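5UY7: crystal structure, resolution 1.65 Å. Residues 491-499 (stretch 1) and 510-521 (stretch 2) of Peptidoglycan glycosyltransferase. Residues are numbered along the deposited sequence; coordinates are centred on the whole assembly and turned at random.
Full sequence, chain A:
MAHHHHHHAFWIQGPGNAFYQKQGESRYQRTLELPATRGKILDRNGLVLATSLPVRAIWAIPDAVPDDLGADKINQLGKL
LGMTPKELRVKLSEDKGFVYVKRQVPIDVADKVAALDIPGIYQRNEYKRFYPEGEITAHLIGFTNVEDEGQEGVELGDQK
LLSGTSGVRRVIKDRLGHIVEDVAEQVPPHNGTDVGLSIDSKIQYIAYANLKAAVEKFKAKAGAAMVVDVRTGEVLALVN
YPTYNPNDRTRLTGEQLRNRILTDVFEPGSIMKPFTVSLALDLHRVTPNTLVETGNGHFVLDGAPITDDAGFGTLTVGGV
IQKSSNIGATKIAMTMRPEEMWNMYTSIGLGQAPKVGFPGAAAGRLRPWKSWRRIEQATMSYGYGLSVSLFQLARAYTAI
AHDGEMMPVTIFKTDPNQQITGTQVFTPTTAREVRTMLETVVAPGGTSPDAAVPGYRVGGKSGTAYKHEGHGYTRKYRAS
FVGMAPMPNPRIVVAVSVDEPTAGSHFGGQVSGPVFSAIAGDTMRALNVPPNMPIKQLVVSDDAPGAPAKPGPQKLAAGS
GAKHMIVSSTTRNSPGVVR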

# COMPACT_ATOMS: atom_id res chain seq x y z
N ARG A 491 -8.63 5.24 -10.81
CA ARG A 491 -7.85 5.93 -11.82
C ARG A 491 -6.41 6.15 -11.40
O ARG A 491 -5.52 6.13 -12.26
CB ARG A 491 -8.50 7.29 -12.12
CG ARG A 491 -7.75 8.11 -13.14
CD ARG A 491 -8.70 8.92 -13.98
NE ARG A 491 -7.98 9.81 -14.87
CZ ARG A 491 -8.56 10.74 -15.61
NH1 ARG A 491 -9.88 10.88 -15.56
NH2 ARG A 491 -7.84 11.52 -16.40
N ILE A 492 -6.16 6.36 -10.11
CA ILE A 492 -4.82 6.65 -9.63
C ILE A 492 -4.50 5.79 -8.42
O ILE A 492 -5.39 5.35 -7.67
CB ILE A 492 -4.64 8.14 -9.27
CG1 ILE A 492 -5.59 8.54 -8.13
CG2 ILE A 492 -4.83 9.01 -10.52
CD1 ILE A 492 -5.44 10.01 -7.71
N VAL A 493 -3.21 5.54 -8.24
CA VAL A 493 -2.65 5.07 -6.98
C VAL A 493 -1.87 6.23 -6.39
O VAL A 493 -1.14 6.91 -7.12
CB VAL A 493 -1.75 3.85 -7.18
CG1 VAL A 493 -0.84 3.65 -5.97
CG2 VAL A 493 -2.62 2.62 -7.40
N VAL A 494 -2.06 6.49 -5.10
CA VAL A 494 -1.35 7.56 -4.40
C VAL A 494 -0.58 6.94 -3.25
O VAL A 494 -1.15 6.23 -2.42
CB VAL A 494 -2.30 8.64 -3.88
CG1 VAL A 494 -1.54 9.68 -3.06
CG2 VAL A 494 -3.02 9.31 -5.05
N ALA A 495 0.72 7.24 -3.17
CA ALA A 495 1.59 6.71 -2.13
C ALA A 495 2.27 7.88 -1.45
O ALA A 495 2.85 8.74 -2.12
CB ALA A 495 2.63 5.75 -2.72
N VAL A 496 2.20 7.93 -0.12
CA VAL A 496 2.80 9.02 0.64
C VAL A 496 3.61 8.45 1.80
O VAL A 496 3.31 7.37 2.33
CB VAL A 496 1.74 10.01 1.17
CG1 VAL A 496 0.97 10.65 0.02
CG2 VAL A 496 0.78 9.33 2.15
N SER A 497 4.64 9.19 2.19
CA SER A 497 5.40 8.81 3.37
C SER A 497 5.93 10.07 4.04
O SER A 497 6.43 10.98 3.36
CB SER A 497 6.56 7.88 3.00
OG SER A 497 7.07 7.27 4.17
N VAL A 498 5.79 10.14 5.36
CA VAL A 498 6.28 11.25 6.16
C VAL A 498 7.29 10.67 7.14
O VAL A 498 6.92 9.84 7.99
CB VAL A 498 5.15 11.99 6.89
CG1 VAL A 498 5.71 13.10 7.76
CG2 VAL A 498 4.16 12.57 5.88
N ASP A 499 8.55 11.08 7.02
CA ASP A 499 9.64 10.48 7.77
C ASP A 499 9.90 11.30 9.02
O ASP A 499 10.18 12.50 8.93
CB ASP A 499 10.90 10.38 6.91
CG ASP A 499 11.96 9.48 7.53
OD1 ASP A 499 11.61 8.65 8.39
OD2 ASP A 499 13.14 9.61 7.15
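Stretch 2 510-521: QVSGPVFSAIAG

Stretch 2 is helical throughout, part of a longer helix that begins before Gln510 and continues past Gly521, and it packs across one face of the strand formed by Ile492 to Asp499. The two axes approach to 7.9 Å, and their N-to-C directions make an angle of 143°, so the helix runs roughly antiparallel to the strand but well skewed from it. Early helix residues therefore meet the end of the strand and later ones its beginning: Val511 lies against Val498, and Ala520 against Val494 and Ile492. The nearest CA pair lies near the middle: Val496 CA and Phe516 CA are 6.1 Å apart.

The alternation of the extended strand sets which side chains take part. Ile492, Val494, Val496 and Val498 send their CA-to-CB bonds toward the helix, while Val493, Ala495 and Ser497 point away; Ser497 OG is hydrogen-bonded elsewhere in the structure. On the helix, Val511, Val515 and Ile519 recur every four residues, about one turn, and so form a ridge directed toward the strand. Ser512, Phe516 and Ala520, each one residue further on, flank it with CA-to-CB bonds directed sideways.

Val496 has chi1 near -61° (m), unlike Val494 and Val498, which are both t. In this rotamer its two methyls reach different parts of the helix: CG1 lies 3.9 Å from Val515 CG1 and 4.0 Å from Ile519 CD1, whereas CG2 comes to 3.5 Å from Ser512 O and 4.1 Å from Phe516 CB. Ser512 O already accepts the backbone hydrogen bond from Phe516 N, at 3.1 Å, so the methyl rests against a carbonyl engaged within the helix. Val494, with chi1 of 175°, sets both methyls near Ile519 CG2, CG1 at 3.9 Å and CG2 at 4.3 Å; CG2 also lies 4.3 Å from Ala520 CB. Its CB is 3.7 Å from Phe516 CD1.

Phe516 adopts chi1 163° (t) and chi2 87°, which carries its ring alongside Val494. Val494 O meets the ring at its edge, near the ring plane, 3.7 Å from Phe516 CD1. Ile519 is m,t; this extends CD1 toward Val496 while leaving CG2 beside Val494, so one side chain bridges two strand valines. Ile492, p,t, reaches the helix with its terminal methyl: CD1 lies 4.3 Å from Ala520 CA, a loose contact with the helix backbone. At the other end, Val498 CB packs 3.8 Å from Val511 CG1, with Val498 CG2 a looser 4.4 Å from Val515 CG2. Val511 and Val515 are both t.

Pro514 kinks the helix, since its nitrogen has no hydrogen to bond to the preceding turn, but its side chain points away from the strand. Beyond it the regular pattern holds, as in Ile519 N to Val515 O, 3.0 Å. No hydrogen bond joins the stretches; the 450 Å² buried between them, both sides summed, rests chiefly on apolar packing.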

# COMPACT_ATOMS: atom_id res chain seq x y z
N GLN A 510 -2.80 9.06 11.24
CA GLN A 510 -3.21 10.45 11.44
C GLN A 510 -2.23 11.44 10.81
O GLN A 510 -2.58 12.61 10.63
CB GLN A 510 -3.35 10.74 12.94
CG GLN A 510 -4.45 9.93 13.61
CD GLN A 510 -4.41 10.03 15.13
OE1 GLN A 510 -3.34 9.93 15.74
NE2 GLN A 510 -5.57 10.25 15.74
N VAL A 511 -1.02 10.99 10.48
CA VAL A 511 -0.04 11.81 9.79
C VAL A 511 -0.06 11.55 8.29
O VAL A 511 -0.19 12.48 7.49
CB VAL A 511 1.37 11.56 10.38
CG1 VAL A 511 2.44 12.26 9.56
CG2 VAL A 511 1.41 12.00 11.84
N SER A 512 0.01 10.27 7.89
CA SER A 512 0.06 9.92 6.47
C SER A 512 -1.30 10.01 5.79
O SER A 512 -1.39 10.40 4.62
CB SER A 512 0.61 8.50 6.30
OG SER A 512 -0.20 7.56 7.00
N GLY A 513 -2.36 9.64 6.50
CA GLY A 513 -3.68 9.56 5.92
C GLY A 513 -4.17 10.87 5.31
O GLY A 513 -4.65 10.90 4.17
N PRO A 514 -4.09 11.96 6.06
CA PRO A 514 -4.55 13.24 5.51
C PRO A 514 -3.77 13.70 4.30
O PRO A 514 -4.32 14.42 3.46
CB PRO A 514 -4.39 14.21 6.69
CG PRO A 514 -4.52 13.32 7.89
CD PRO A 514 -3.81 12.07 7.51
N VAL A 515 -2.49 13.32 4.18
CA VAL A 515 -1.73 13.66 2.99
C VAL A 515 -2.24 12.87 1.79
O VAL A 515 -2.43 13.41 0.70
CB VAL A 515 -0.23 13.41 3.21
CG1 VAL A 515 0.56 13.97 2.02
CG2 VAL A 515 0.23 14.02 4.52
N PHE A 516 -2.44 11.56 1.97
CA PHE A 516 -3.08 10.77 0.93
C PHE A 516 -4.41 11.39 0.53
O PHE A 516 -4.71 11.56 -0.67
CB PHE A 516 -3.30 9.32 1.40
CG PHE A 516 -4.30 8.57 0.56
CD1 PHE A 516 -3.88 7.90 -0.59
CD2 PHE A 516 -5.65 8.56 0.89
CE1 PHE A 516 -4.79 7.22 -1.38
CE2 PHE A 516 -6.57 7.88 0.09
CZ PHE A 516 -6.14 7.21 -1.04
N SER A 517 -5.23 11.73 1.52
CA SER A 517 -6.57 12.23 1.24
C SER A 517 -6.52 13.52 0.43
O SER A 517 -7.25 13.69 -0.55
CB SER A 517 -7.33 12.47 2.54
OG SER A 517 -8.54 13.16 2.29
N ALA A 518 -5.65 14.45 0.84
CA ALA A 518 -5.55 15.72 0.15
C ALA A 518 -5.07 15.53 -1.29
O ALA A 518 -5.65 16.09 -2.22
CB ALA A 518 -4.60 16.65 0.91
N ILE A 519 -4.04 14.71 -1.49
CA ILE A 519 -3.52 14.53 -2.84
C ILE A 519 -4.53 13.80 -3.70
O ILE A 519 -4.76 14.18 -4.86
CB ILE A 519 -2.17 13.81 -2.81
CG1 ILE A 519 -1.13 14.72 -2.15
CG2 ILE A 519 -1.77 13.39 -4.22
CD1 ILE A 519 0.24 14.05 -1.92
N ALA A 520 -5.14 12.73 -3.18
CA ALA A 520 -6.11 11.98 -3.96
C ALA A 520 -7.31 12.85 -4.33
O ALA A 520 -7.74 12.88 -5.49
CB ALA A 520 -6.57 10.74 -3.18
N GLY A 521 -7.87 13.56 -3.35
CA GLY A 521 -9.03 14.40 -3.64
C GLY A 521 -8.70 15.54 -4.59
O GLY A 521 -9.46 15.82 -5.53